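Local coordinates for protein lantibiotic dehydratase (Microbispora corallina, PDB 5EHK) that probably uses glutamyl-tRNA to dehydrate serine and threonine residues of the lantibiotic NAI-107 precursor peptide by glutamylation and subsequent glutamate elimination, at residues Y821-V826 with G864-V869; W854-Y859 with H929-A934; A944-T949 with D1033-Q1038; A958-D963 with E1044-A1049; S998-R1003 with L1099-V1104. One frame throughout, in Å; residues are numbered along the deposited sequence.

Contact 1: Y821-V826 with G864-V869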
# COMPACT_ATOMS: atom_id res chain seq x y z
N TYR A 821 -15.76 -26.20 -12.94
CA TYR A 821 -14.66 -25.22 -13.05
C TYR A 821 -13.68 -25.29 -11.86
O TYR A 821 -14.00 -24.85 -10.76
CB TYR A 821 -15.23 -23.82 -13.18
CG TYR A 821 -14.35 -22.82 -13.89
CD1 TYR A 821 -13.46 -23.22 -14.89
CD2 TYR A 821 -14.50 -21.44 -13.65
CE1 TYR A 821 -12.68 -22.28 -15.59
CE2 TYR A 821 -13.73 -20.50 -14.35
CZ TYR A 821 -12.83 -20.92 -15.32
OH TYR A 821 -12.06 -19.98 -16.02
N LEU A 822 -12.50 -25.85 -12.11
CA LEU A 822 -11.50 -26.06 -11.06
C LEU A 822 -10.48 -24.95 -10.98
O LEU A 822 -9.97 -24.49 -12.00
CB LEU A 822 -10.74 -27.34 -11.36
CG LEU A 822 -11.53 -28.61 -11.17
CD1 LEU A 822 -10.85 -29.70 -11.97
CD2 LEU A 822 -11.51 -28.95 -9.71
N ARG A 823 -10.15 -24.55 -9.75
CA ARG A 823 -9.00 -23.67 -9.52
C ARG A 823 -7.85 -24.41 -8.88
O ARG A 823 -7.95 -24.88 -7.76
CB ARG A 823 -9.39 -22.51 -8.66
CG ARG A 823 -10.53 -21.74 -9.21
CD ARG A 823 -10.62 -20.44 -8.44
NE ARG A 823 -11.86 -19.75 -8.71
CZ ARG A 823 -12.63 -19.25 -7.75
NH1 ARG A 823 -12.25 -19.40 -6.48
NH2 ARG A 823 -13.75 -18.63 -8.08
N LEU A 824 -6.76 -24.53 -9.61
CA LEU A 824 -5.65 -25.32 -9.14
C LEU A 824 -4.52 -24.40 -8.73
O LEU A 824 -3.95 -23.68 -9.56
CB LEU A 824 -5.23 -26.33 -10.21
CG LEU A 824 -6.39 -27.17 -10.75
CD1 LEU A 824 -5.94 -28.07 -11.90
CD2 LEU A 824 -6.99 -27.97 -9.64
N ARG A 825 -4.23 -24.39 -7.43
CA ARG A 825 -3.24 -23.47 -6.88
C ARG A 825 -1.84 -24.00 -7.12
O ARG A 825 -1.18 -24.48 -6.23
CB ARG A 825 -3.49 -23.21 -5.39
CG ARG A 825 -4.89 -22.65 -5.09
CD ARG A 825 -5.00 -21.17 -5.38
NE ARG A 825 -6.37 -20.73 -5.66
CZ ARG A 825 -6.69 -19.48 -6.02
NH1 ARG A 825 -5.73 -18.56 -6.14
NH2 ARG A 825 -7.96 -19.15 -6.25
N VAL A 826 -1.43 -23.94 -8.37
CA VAL A 826 -0.11 -24.33 -8.80
C VAL A 826 0.59 -23.02 -9.03
O VAL A 826 0.21 -22.27 -9.91
CB VAL A 826 -0.20 -25.13 -10.14
CG1 VAL A 826 1.18 -25.51 -10.65
CG2 VAL A 826 -1.08 -26.36 -9.99
N GLY A 864 -3.28 -14.94 -5.85
CA GLY A 864 -2.07 -15.23 -6.58
C GLY A 864 -2.35 -15.85 -7.94
O GLY A 864 -3.47 -15.76 -8.45
N GLN A 865 -1.31 -16.46 -8.50
CA GLN A 865 -1.37 -17.12 -9.80
C GLN A 865 -1.75 -18.57 -9.67
O GLN A 865 -1.18 -19.31 -8.85
CB GLN A 865 -0.03 -17.01 -10.53
CG GLN A 865 0.14 -15.72 -11.32
CD GLN A 865 1.55 -15.54 -11.81
OE1 GLN A 865 2.49 -15.64 -11.02
NE2 GLN A 865 1.73 -15.28 -13.10
N HIS A 866 -2.72 -18.99 -10.49
CA HIS A 866 -3.16 -20.38 -10.47
C HIS A 866 -3.59 -20.82 -11.86
O HIS A 866 -3.52 -20.05 -12.80
CB HIS A 866 -4.25 -20.55 -9.44
CG HIS A 866 -5.41 -19.64 -9.65
ND1 HIS A 866 -5.33 -18.28 -9.46
CD2 HIS A 866 -6.70 -19.89 -9.98
CE1 HIS A 866 -6.50 -17.73 -9.71
NE2 HIS A 866 -7.36 -18.69 -10.02
N LEU A 867 -3.98 -22.08 -11.99
CA LEU A 867 -4.53 -22.57 -13.25
C LEU A 867 -6.01 -22.75 -13.04
O LEU A 867 -6.45 -23.08 -11.95
CB LEU A 867 -3.92 -23.92 -13.66
CG LEU A 867 -2.43 -23.87 -13.91
CD1 LEU A 867 -1.90 -25.26 -14.11
CD2 LEU A 867 -2.16 -22.98 -15.09
N ARG A 868 -6.78 -22.51 -14.08
CA ARG A 868 -8.19 -22.84 -14.03
C ARG A 868 -8.47 -23.83 -15.13
O ARG A 868 -8.13 -23.61 -16.28
CB ARG A 868 -9.04 -21.59 -14.19
CG ARG A 868 -8.78 -20.62 -13.10
CD ARG A 868 -9.80 -19.55 -13.08
NE ARG A 868 -9.79 -18.88 -11.78
CZ ARG A 868 -10.51 -17.81 -11.49
NH1 ARG A 868 -11.29 -17.27 -12.42
NH2 ARG A 868 -10.43 -17.28 -10.27
N VAL A 869 -9.07 -24.95 -14.78
CA VAL A 869 -9.38 -25.93 -15.80
C VAL A 869 -10.87 -26.06 -15.88
O VAL A 869 -11.53 -26.20 -14.86
CB VAL A 869 -8.74 -27.28 -15.48
CG1 VAL A 869 -9.05 -28.29 -16.58
CG2 VAL A 869 -7.22 -27.11 -15.30
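The carbonyl oxygen of L867 is gripped twice by the neighbouring strand. L824 N donates a short, nearly straight bond to L867 O (2.8 Å, 171°), lying in the carbonyl plane, and the CA-H of R823 makes a weaker C-H···O contact from beside it. L824 O returns the bond by accepting from L867 N at 2.9 Å, so L824 and L867 form a hydrogen-bonded pair; L822 and V869 form the next one, and R823 with R868 is the non-hydrogen-bonded pair between them. On the face of L822, L824, L867 and V869 the contact is apolar: L824 CD1 meets V869 CG2 at 3.8 Å. The other face carries R823 and R868, which run side by side with their guanidinium planes stacked. Beside them, at the end of the paired strands, the guanidinium of R825, bent at chi2 (-79°), lies flat on the H866 ring, and R868 NE bonds H866 NE2 at 3.0 Å. E903 pairs with both R823 and R825, and D861 with R825, which probably offsets the crowded like charge. Such antiparallel pairing is that of the two inner strands of a four-stranded sheet, its apolar face covered by helices 828-837 and 875-895.

Contact 2: W854-Y859 with H929-A934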
# COMPACT_ATOMS: atom_id res chain seq x y z
N TRP A 854 -13.25 -29.24 -22.77
CA TRP A 854 -12.39 -28.91 -21.65
C TRP A 854 -11.44 -27.82 -22.11
O TRP A 854 -11.20 -27.69 -23.30
CB TRP A 854 -11.60 -30.13 -21.18
CG TRP A 854 -10.40 -30.38 -22.03
CD1 TRP A 854 -10.35 -31.09 -23.18
CD2 TRP A 854 -9.07 -29.89 -21.81
NE1 TRP A 854 -9.09 -31.09 -23.69
CE2 TRP A 854 -8.28 -30.36 -22.86
CE3 TRP A 854 -8.47 -29.10 -20.82
CZ2 TRP A 854 -6.92 -30.09 -22.96
CZ3 TRP A 854 -7.13 -28.82 -20.91
CH2 TRP A 854 -6.37 -29.31 -21.98
N PHE A 855 -10.94 -27.01 -21.18
CA PHE A 855 -9.88 -26.08 -21.51
C PHE A 855 -9.15 -25.61 -20.25
O PHE A 855 -9.59 -25.90 -19.14
CB PHE A 855 -10.39 -24.92 -22.39
CG PHE A 855 -11.25 -23.89 -21.67
CD1 PHE A 855 -12.64 -23.96 -21.74
CD2 PHE A 855 -10.67 -22.84 -20.95
CE1 PHE A 855 -13.44 -22.98 -21.11
CE2 PHE A 855 -11.48 -21.87 -20.31
CZ PHE A 855 -12.86 -21.94 -20.39
N PHE A 856 -8.03 -24.91 -20.41
CA PHE A 856 -7.40 -24.36 -19.23
C PHE A 856 -6.92 -22.95 -19.53
O PHE A 856 -6.55 -22.65 -20.67
CB PHE A 856 -6.22 -25.21 -18.77
CG PHE A 856 -4.93 -24.87 -19.45
CD1 PHE A 856 -4.13 -23.82 -18.99
CD2 PHE A 856 -4.51 -25.59 -20.56
CE1 PHE A 856 -2.97 -23.50 -19.63
CE2 PHE A 856 -3.34 -25.27 -21.19
CZ PHE A 856 -2.57 -24.23 -20.72
N ILE A 857 -6.91 -22.12 -18.49
CA ILE A 857 -6.30 -20.81 -18.56
C ILE A 857 -5.40 -20.59 -17.33
O ILE A 857 -5.61 -21.18 -16.26
CB ILE A 857 -7.35 -19.67 -18.64
CG1 ILE A 857 -8.10 -19.52 -17.32
CG2 ILE A 857 -8.33 -19.88 -19.78
CD1 ILE A 857 -9.00 -18.31 -17.29
N ARG A 858 -4.41 -19.73 -17.50
CA ARG A 858 -3.59 -19.24 -16.41
C ARG A 858 -4.29 -17.97 -15.94
O ARG A 858 -4.70 -17.12 -16.73
CB ARG A 858 -2.17 -18.98 -16.94
CG ARG A 858 -1.49 -20.24 -17.45
CD ARG A 858 -0.26 -20.00 -18.38
NE ARG A 858 0.95 -20.64 -17.92
CZ ARG A 858 1.68 -21.52 -18.59
NH1 ARG A 858 1.38 -21.94 -19.80
NH2 ARG A 858 2.74 -22.01 -17.99
N TYR A 859 -4.49 -17.86 -14.64
CA TYR A 859 -5.31 -16.81 -14.09
C TYR A 859 -4.60 -16.24 -12.88
O TYR A 859 -3.87 -16.94 -12.19
CB TYR A 859 -6.68 -17.38 -13.68
CG TYR A 859 -7.79 -16.36 -13.60
CD1 TYR A 859 -8.68 -16.20 -14.66
CD2 TYR A 859 -7.94 -15.53 -12.48
CE1 TYR A 859 -9.70 -15.25 -14.62
CE2 TYR A 859 -8.96 -14.58 -12.42
CZ TYR A 859 -9.84 -14.44 -13.50
OH TYR A 859 -10.86 -13.52 -13.48
N HIS A 929 -8.97 -26.91 -28.29
CA HIS A 929 -7.86 -27.28 -29.15
C HIS A 929 -6.62 -26.43 -28.91
O HIS A 929 -5.50 -26.94 -29.03
CB HIS A 929 -8.27 -27.29 -30.63
CG HIS A 929 -9.25 -28.38 -30.97
ND1 HIS A 929 -8.87 -29.68 -31.20
CD2 HIS A 929 -10.60 -28.37 -31.05
CE1 HIS A 929 -9.93 -30.42 -31.45
NE2 HIS A 929 -11.00 -29.64 -31.36
N ASP A 930 -6.80 -25.17 -28.54
CA ASP A 930 -5.64 -24.34 -28.22
C ASP A 930 -5.01 -24.79 -26.92
O ASP A 930 -3.79 -24.69 -26.75
CB ASP A 930 -5.99 -22.88 -28.09
CG ASP A 930 -4.77 -22.01 -28.04
OD1 ASP A 930 -4.16 -21.75 -29.11
OD2 ASP A 930 -4.40 -21.60 -26.92
N SER A 931 -5.84 -25.28 -26.00
CA SER A 931 -5.36 -25.82 -24.74
C SER A 931 -4.53 -27.06 -25.00
O SER A 931 -3.48 -27.25 -24.39
CB SER A 931 -6.51 -26.13 -23.78
OG SER A 931 -6.93 -24.95 -23.12
N ALA A 932 -5.02 -27.92 -25.89
CA ALA A 932 -4.32 -29.17 -26.17
C ALA A 932 -2.96 -28.88 -26.84
O ALA A 932 -1.94 -29.46 -26.45
CB ALA A 932 -5.17 -30.09 -27.01
N ALA A 933 -2.98 -27.96 -27.81
CA ALA A 933 -1.81 -27.47 -28.51
C ALA A 933 -0.75 -26.97 -27.53
O ALA A 933 0.42 -27.33 -27.64
CB ALA A 933 -2.19 -26.38 -29.49
N ALA A 934 -1.15 -26.13 -26.59
CA ALA A 934 -0.22 -25.56 -25.62
C ALA A 934 0.47 -26.67 -24.80
O ALA A 934 1.68 -26.64 -24.58
CB ALA A 934 -0.92 -24.54 -24.70
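S931 is the pivot of this contact, and the rings of F856 and W854 close round it from the strand. With its OG anti to the carbonyl carbon, the serine turns its hydroxyl to the strand backbone, where F856 N donates to S931 OG in an almost straight bond (2.9 Å, 167°). The same hydroxyl is hydrogen-bonded to F927 O one turn back in its own helix, so this buried oxygen ties helix to strand while staying satisfied. Here the edge strand 853-861 of the antiparallel four-stranded sheet receives helix 920-942, whose short segment crosses the strand segment at 64°, with 7.3 Å between axes at closest approach. S931 CB makes an off-centre CH-pi contact with the six-membered ring of W854, 4.1 Å from its centroid. The indole reaches it because chi1 (81°) puts CG in the crowded position between backbone N and carbonyl carbon; W854 CZ2 also touches A932 CB at 4.4 Å. F856 adopts the same kind of rotamer and flanks the hydroxyl, F856 CD2 lying 3.6 Å from S931 OG. Further out, A934 CB meets the edge of the F856 ring at CZ (4.3 Å), and R1084 hydrogen-bonds F856 O.

Contact 3: A944-T949 with D1033-Q1038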
# COMPACT_ATOMS: atom_id res chain seq x y z
N ALA A 944 15.50 -31.86 -23.83
CA ALA A 944 16.83 -31.31 -23.97
C ALA A 944 17.20 -31.30 -25.45
O ALA A 944 17.16 -32.33 -26.12
CB ALA A 944 17.83 -32.13 -23.15
N GLY A 945 17.51 -30.11 -25.98
CA GLY A 945 17.92 -30.03 -27.36
C GLY A 945 16.89 -29.46 -28.32
O GLY A 945 17.23 -29.11 -29.46
N PHE A 946 15.64 -29.40 -27.87
CA PHE A 946 14.59 -28.77 -28.68
C PHE A 946 15.06 -27.37 -29.04
O PHE A 946 15.43 -26.59 -28.17
CB PHE A 946 13.24 -28.75 -27.94
CG PHE A 946 12.09 -28.30 -28.80
CD1 PHE A 946 11.61 -29.09 -29.82
CD2 PHE A 946 11.49 -27.07 -28.58
CE1 PHE A 946 10.57 -28.67 -30.61
CE2 PHE A 946 10.45 -26.65 -29.37
CZ PHE A 946 9.99 -27.46 -30.38
N ARG A 947 15.08 -27.09 -30.33
CA ARG A 947 15.79 -25.92 -30.83
C ARG A 947 15.11 -24.64 -30.41
O ARG A 947 15.77 -23.66 -30.05
CB ARG A 947 15.86 -25.96 -32.35
CG ARG A 947 15.90 -27.36 -32.93
CD ARG A 947 16.71 -27.36 -34.19
NE ARG A 947 16.65 -26.04 -34.80
CZ ARG A 947 17.43 -25.63 -35.80
NH1 ARG A 947 18.34 -26.46 -36.30
NH2 ARG A 947 17.29 -24.40 -36.28
N TYR A 948 13.79 -24.66 -30.43
CA TYR A 948 13.01 -23.44 -30.30
C TYR A 948 12.66 -23.11 -28.85
O TYR A 948 12.40 -23.98 -28.03
CB TYR A 948 11.75 -23.57 -31.14
CG TYR A 948 12.02 -23.87 -32.58
CD1 TYR A 948 12.50 -22.89 -33.45
CD2 TYR A 948 11.80 -25.14 -33.09
CE1 TYR A 948 12.74 -23.17 -34.78
CE2 TYR A 948 12.04 -25.43 -34.42
CZ TYR A 948 12.51 -24.45 -35.26
OH TYR A 948 12.74 -24.75 -36.58
N THR A 949 12.69 -21.82 -28.54
CA THR A 949 12.31 -21.35 -27.23
C THR A 949 10.78 -21.27 -27.14
O THR A 949 10.09 -21.41 -28.14
CB THR A 949 12.89 -19.95 -26.95
OG1 THR A 949 12.37 -19.03 -27.92
CG2 THR A 949 14.41 -19.97 -27.04
N ASP A 1033 13.34 -28.13 -40.37
CA ASP A 1033 13.64 -28.67 -39.05
C ASP A 1033 12.70 -29.81 -38.69
O ASP A 1033 11.53 -29.78 -39.05
CB ASP A 1033 13.45 -27.53 -38.06
CG ASP A 1033 14.33 -27.65 -36.85
OD1 ASP A 1033 14.73 -28.78 -36.50
OD2 ASP A 1033 14.61 -26.60 -36.25
N GLU A 1034 13.21 -30.84 -38.01
CA GLU A 1034 12.34 -31.89 -37.48
C GLU A 1034 11.52 -31.31 -36.33
O GLU A 1034 10.32 -31.56 -36.21
CB GLU A 1034 13.13 -33.13 -37.04
CG GLU A 1034 12.25 -34.28 -36.55
CD GLU A 1034 13.04 -35.56 -36.27
OE1 GLU A 1034 14.28 -35.57 -36.47
OE2 GLU A 1034 12.42 -36.57 -35.86
N ASP A 1035 12.19 -30.53 -35.49
CA ASP A 1035 11.52 -29.84 -34.40
C ASP A 1035 10.45 -28.89 -34.92
O ASP A 1035 9.36 -28.79 -34.35
CB ASP A 1035 12.53 -29.07 -33.54
CG ASP A 1035 13.37 -29.99 -32.67
OD1 ASP A 1035 13.28 -31.23 -32.81
OD2 ASP A 1035 14.12 -29.46 -31.82
N GLY A 1036 10.75 -28.19 -36.01
CA GLY A 1036 9.83 -27.22 -36.58
C GLY A 1036 8.55 -27.87 -37.09
O GLY A 1036 7.47 -27.28 -37.04
N CYS A 1037 8.70 -29.09 -37.60
CA CYS A 1037 7.56 -29.86 -38.06
C CYS A 1037 6.66 -30.24 -36.90
O CYS A 1037 5.44 -30.13 -36.99
CB CYS A 1037 8.03 -31.11 -38.80
SG CYS A 1037 8.43 -30.77 -40.52
N GLN A 1038 7.27 -30.67 -35.80
CA GLN A 1038 6.52 -31.10 -34.63
C GLN A 1038 5.77 -29.92 -34.02
O GLN A 1038 4.74 -30.10 -33.37
CB GLN A 1038 7.42 -31.77 -33.60
CG GLN A 1038 7.73 -33.23 -33.87
CD GLN A 1038 8.59 -33.86 -32.76
OE1 GLN A 1038 9.64 -33.33 -32.37
NE2 GLN A 1038 8.11 -34.97 -32.22
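This is a chiefly polar contact between a helix-to-helix loop and the start of a helix: residues 944-949 link helices 920-942 and 950-965, and they meet the N-terminus of helix 1034-1042. Two aspartates of that terminus do the gripping. D1035 OD2 accepts from R947 N through its anti lone pair (3.0 Å, 155°), which fixes the loop backbone to the first turn. F946, its CG anti to its backbone N, slides past D1035 in the opposite direction with ring and carboxylate planes only 24° apart, F946 CE1 lying 3.5 Å from D1035 CB. D1033 is the N-cap of the helix: its OD1 takes D1035 N at 3.2 Å, approached from above the carboxylate plane. R947, bent at chi2 and chi3, reaches D1033 tip to tip in a salt bridge, R947 NE to D1033 OD2 2.6 Å, the oxygen standing over one face of the guanidinium. Y948 OH lies 2.7 Å from the same D1033 OD2, and the edge of the tyrosine ring points at the helix, Y948 CE2 coming to 3.4 Å from G1036 N. The arginine and the helix N-terminus would both favour ionised aspartates, while F946 and Y948 back onto V953 of helix 950-965.

Contact 4: A958-D963 with E1044-A1049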
# COMPACT_ATOMS: atom_id res chain seq x y z
N ALA A 958 0.96 -17.63 -32.48
CA ALA A 958 0.17 -16.45 -32.81
C ALA A 958 -0.06 -16.32 -34.31
O ALA A 958 -1.20 -16.16 -34.76
CB ALA A 958 0.82 -15.22 -32.30
N ALA A 959 1.03 -16.40 -35.08
CA ALA A 959 0.95 -16.18 -36.52
C ALA A 959 0.11 -17.24 -37.19
O ALA A 959 -0.64 -16.96 -38.14
CB ALA A 959 2.33 -16.15 -37.11
N ALA A 960 0.22 -18.46 -36.68
CA ALA A 960 -0.55 -19.58 -37.20
C ALA A 960 -2.05 -19.39 -36.95
O ALA A 960 -2.88 -19.78 -37.80
CB ALA A 960 -0.07 -20.88 -36.60
N LEU A 961 -2.41 -18.82 -35.80
CA LEU A 961 -3.82 -18.54 -35.53
C LEU A 961 -4.35 -17.44 -36.44
O LEU A 961 -5.42 -17.58 -37.02
CB LEU A 961 -4.05 -18.18 -34.05
CG LEU A 961 -5.49 -18.17 -33.52
CD1 LEU A 961 -5.50 -18.58 -32.06
CD2 LEU A 961 -6.15 -16.81 -33.68
N ALA A 962 -3.60 -16.34 -36.55
CA ALA A 962 -3.94 -15.24 -37.46
C ALA A 962 -4.18 -15.72 -38.88
O ALA A 962 -5.15 -15.29 -39.50
CB ALA A 962 -2.87 -14.18 -37.44
N ASP A 963 -3.29 -16.59 -39.40
CA ASP A 963 -3.47 -17.17 -40.74
C ASP A 963 -4.80 -17.88 -40.73
O ASP A 963 -5.64 -17.63 -41.57
CB ASP A 963 -2.35 -18.17 -41.11
CG ASP A 963 -2.25 -18.46 -42.65
OD1 ASP A 963 -1.83 -17.55 -43.41
OD2 ASP A 963 -2.55 -19.58 -43.12
N GLU A 1044 -2.29 -28.19 -35.68
CA GLU A 1044 -3.20 -28.41 -36.80
C GLU A 1044 -4.65 -28.33 -36.39
O GLU A 1044 -5.43 -27.55 -36.93
CB GLU A 1044 -2.92 -29.73 -37.52
CG GLU A 1044 -1.70 -29.64 -38.40
CD GLU A 1044 -1.45 -30.93 -39.16
OE1 GLU A 1044 -2.44 -31.67 -39.39
OE2 GLU A 1044 -0.27 -31.18 -39.51
N SER A 1045 -5.01 -29.19 -35.46
CA SER A 1045 -6.34 -29.27 -34.95
C SER A 1045 -6.83 -27.90 -34.44
O SER A 1045 -7.98 -27.50 -34.64
CB SER A 1045 -6.37 -30.35 -33.87
OG SER A 1045 -7.34 -30.04 -32.91
N ARG A 1046 -5.94 -27.13 -33.84
CA ARG A 1046 -6.40 -25.84 -33.39
C ARG A 1046 -6.49 -24.84 -34.55
O ARG A 1046 -7.37 -23.96 -34.56
CB ARG A 1046 -5.58 -25.31 -32.21
CG ARG A 1046 -4.63 -24.19 -32.55
CD ARG A 1046 -5.21 -22.80 -32.31
NE ARG A 1046 -4.08 -21.90 -32.15
CZ ARG A 1046 -3.23 -21.59 -33.13
NH1 ARG A 1046 -3.39 -22.07 -34.35
NH2 ARG A 1046 -2.21 -20.78 -32.89
N ASP A 1047 -5.62 -24.97 -35.55
CA ASP A 1047 -5.81 -24.18 -36.77
C ASP A 1047 -7.16 -24.53 -37.43
O ASP A 1047 -7.84 -23.65 -37.95
CB ASP A 1047 -4.65 -24.38 -37.75
CG ASP A 1047 -3.42 -23.56 -37.37
OD1 ASP A 1047 -3.56 -22.68 -36.50
OD2 ASP A 1047 -2.32 -23.77 -37.95
N GLU A 1048 -7.54 -25.80 -37.40
CA GLU A 1048 -8.80 -26.19 -38.00
C GLU A 1048 -9.92 -25.47 -37.30
O GLU A 1048 -10.74 -24.82 -37.95
CB GLU A 1048 -9.03 -27.70 -37.93
CG GLU A 1048 -8.96 -28.41 -39.28
CD GLU A 1048 -9.98 -27.89 -40.30
OE1 GLU A 1048 -11.16 -28.31 -40.24
OE2 GLU A 1048 -9.60 -27.07 -41.17
N ALA A 1049 -9.93 -25.55 -35.97
CA ALA A 1049 -10.98 -24.94 -35.18
C ALA A 1049 -11.10 -23.45 -35.43
O ALA A 1049 -12.21 -22.90 -35.50
CB ALA A 1049 -10.74 -25.20 -33.71
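A958 opens the first segment at the margin of the contact, its backbone N edge-on to the guanidinium of R1046, whose NH2 makes a weak hydrogen bond to S957 O just before. Two residues on, A960 faces D1047: A960 CB rests 3.9 Å from D1047 OD2. A960 O and D1047 OD1, 3.2 Å apart, are two acceptors and cannot bond directly; the adjacent cation of R1046, salt-bridged through NH1 to D1047 OD1, probably eases their proximity. Two helices of the helix-rich C-terminal part, 950-965 and 1044-1059, pack here, running in broadly the same direction, the short segments inclined by 36° with axes 9.2 Å apart. L961 then packs its aliphatic atoms on the guanidinium of R1046. Its CG lies anti to its backbone N, and the side chain crosses R1046 at about a right angle. L961 CB lies over one face of the guanidinium, 3.4 Å from R1046 NH2, and L961 CD1 reaches R1046 NE at 3.6 Å. That NE is salt-bridged to D930 of helix 920-942.

Contact 5: S998-R1003 with L1099-V1104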
# COMPACT_ATOMS: atom_id res chain seq x y z
N SER A 998 -1.58 -7.11 -37.42
CA SER A 998 -1.39 -5.66 -37.46
C SER A 998 -2.25 -4.94 -36.43
O SER A 998 -1.94 -3.79 -36.06
CB SER A 998 -1.60 -5.09 -38.87
OG SER A 998 -0.64 -5.60 -39.78
N SER A 999 -3.32 -5.59 -35.98
CA SER A 999 -4.25 -4.98 -35.03
C SER A 999 -3.69 -5.12 -33.61
O SER A 999 -4.31 -4.70 -32.62
CB SER A 999 -5.61 -5.67 -35.09
OG SER A 999 -5.45 -7.05 -34.82
N THR A 1000 -2.51 -5.69 -33.54
CA THR A 1000 -1.92 -6.14 -32.30
C THR A 1000 -0.87 -5.18 -31.72
O THR A 1000 -0.43 -5.34 -30.58
CB THR A 1000 -1.37 -7.55 -32.52
OG1 THR A 1000 -1.86 -8.43 -31.50
CG2 THR A 1000 0.16 -7.57 -32.57
N GLY A 1001 -0.47 -4.18 -32.50
CA GLY A 1001 0.49 -3.20 -32.02
C GLY A 1001 0.90 -2.10 -32.98
O GLY A 1001 0.70 -2.19 -34.19
N GLY A 1002 1.45 -1.02 -32.42
CA GLY A 1002 1.99 0.08 -33.19
C GLY A 1002 3.30 -0.38 -33.78
O GLY A 1002 3.99 -1.20 -33.17
N ARG A 1003 3.65 0.12 -34.96
CA ARG A 1003 4.87 -0.30 -35.62
C ARG A 1003 6.12 -0.03 -34.78
O ARG A 1003 7.08 -0.80 -34.82
CB ARG A 1003 4.99 0.35 -37.00
CG ARG A 1003 6.25 -0.04 -37.78
CD ARG A 1003 6.21 -1.49 -38.23
NE ARG A 1003 7.38 -1.86 -39.02
CZ ARG A 1003 7.59 -3.08 -39.52
NH1 ARG A 1003 6.70 -4.04 -39.30
NH2 ARG A 1003 8.67 -3.33 -40.25
N LEU A 1099 7.35 -9.68 -32.23
CA LEU A 1099 8.14 -10.56 -33.08
C LEU A 1099 7.34 -11.07 -34.27
O LEU A 1099 7.79 -10.99 -35.41
CB LEU A 1099 8.70 -11.75 -32.30
CG LEU A 1099 9.99 -11.67 -31.48
CD1 LEU A 1099 9.79 -11.04 -30.12
CD2 LEU A 1099 10.53 -13.07 -31.33
N ALA A 1100 6.16 -11.59 -33.99
CA ALA A 1100 5.34 -12.16 -35.03
C ALA A 1100 4.79 -11.06 -35.92
O ALA A 1100 4.73 -11.22 -37.14
CB ALA A 1100 4.21 -12.97 -34.42
N ARG A 1101 4.41 -9.94 -35.29
CA ARG A 1101 3.85 -8.80 -36.02
C ARG A 1101 4.84 -8.24 -37.03
O ARG A 1101 4.51 -8.09 -38.21
CB ARG A 1101 3.37 -7.72 -35.05
CG ARG A 1101 2.71 -6.55 -35.73
CD ARG A 1101 2.24 -5.52 -34.70
NE ARG A 1101 3.31 -4.91 -33.90
CZ ARG A 1101 3.43 -5.04 -32.58
NH1 ARG A 1101 2.57 -5.76 -31.88
NH2 ARG A 1101 4.43 -4.43 -31.94
N GLY A 1102 6.04 -7.92 -36.55
CA GLY A 1102 7.13 -7.49 -37.42
C GLY A 1102 7.36 -8.47 -38.56
O GLY A 1102 7.26 -8.09 -39.73
N ALA A 1103 7.63 -9.73 -38.23
CA ALA A 1103 7.95 -10.77 -39.23
C ALA A 1103 6.94 -10.89 -40.38
O ALA A 1103 7.33 -10.94 -41.55
CB ALA A 1103 8.15 -12.14 -38.55
N VAL A 1104 5.66 -10.98 -40.06
CA VAL A 1104 4.66 -11.16 -41.10
C VAL A 1104 4.40 -9.85 -41.85
O VAL A 1104 4.00 -9.88 -43.01
CB VAL A 1104 3.35 -11.78 -40.58
CG1 VAL A 1104 3.64 -13.09 -39.86
CG2 VAL A 1104 2.61 -10.80 -39.69
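R1101 lays one face of its guanidinium against the backbone of G1001, with R1101 NH1 3.3 Å from G1001 CA. Its chain leaves the helix with CG anti to the backbone N (chi1 -177°), then turns at chi3 (62°), bringing the flat group against the loop backbone. A CB on G1001 would point toward the helix and clash with R1101 NH1, so the close face contact depends on glycine. T1000 comes in at the edge of the same group: T1000 CG2 lies in its plane, 3.1 Å from R1101 NH1. The contact thus packs the connection between helices 992-997 and 1008-1011 onto helix 1090-1109, the last helix of the chain, in the helical part of the C-terminal domain. T1000 O is also near R1101 NH1, but at an angle too poor for a hydrogen bond. R1003, bent at chi2, curls back until its NH1 stands 4.0 Å from G1102 CA; its tip is held by a salt bridge to D1106 and a hydrogen bond to Q1105.

Overall arrangement
All five contacts fall in the C-terminal family region, which in related dehydratases carries out glutamate elimination. Contacts 1 and 2 share the antiparallel sheet, where strands 853-861 and 864-872 are neighbours; their centres are 12 Å apart and their segments alternate along the chain. Helix 920-942 of contact 2 runs through the loop of contact 3 into helix 950-965 of contact 4, whose centre is 14 Å from that of contact 2. Contacts 3, 4 and 5 interleave in sequence within the helical part, and contacts 4 and 5 lie 17 Å apart between centres. The centres of contacts 1 and 5 are about 31 Å apart. Contact 2 touches both contact 1 and, through the D930-R1046 salt bridge, contact 4, making sheet and helices continuous.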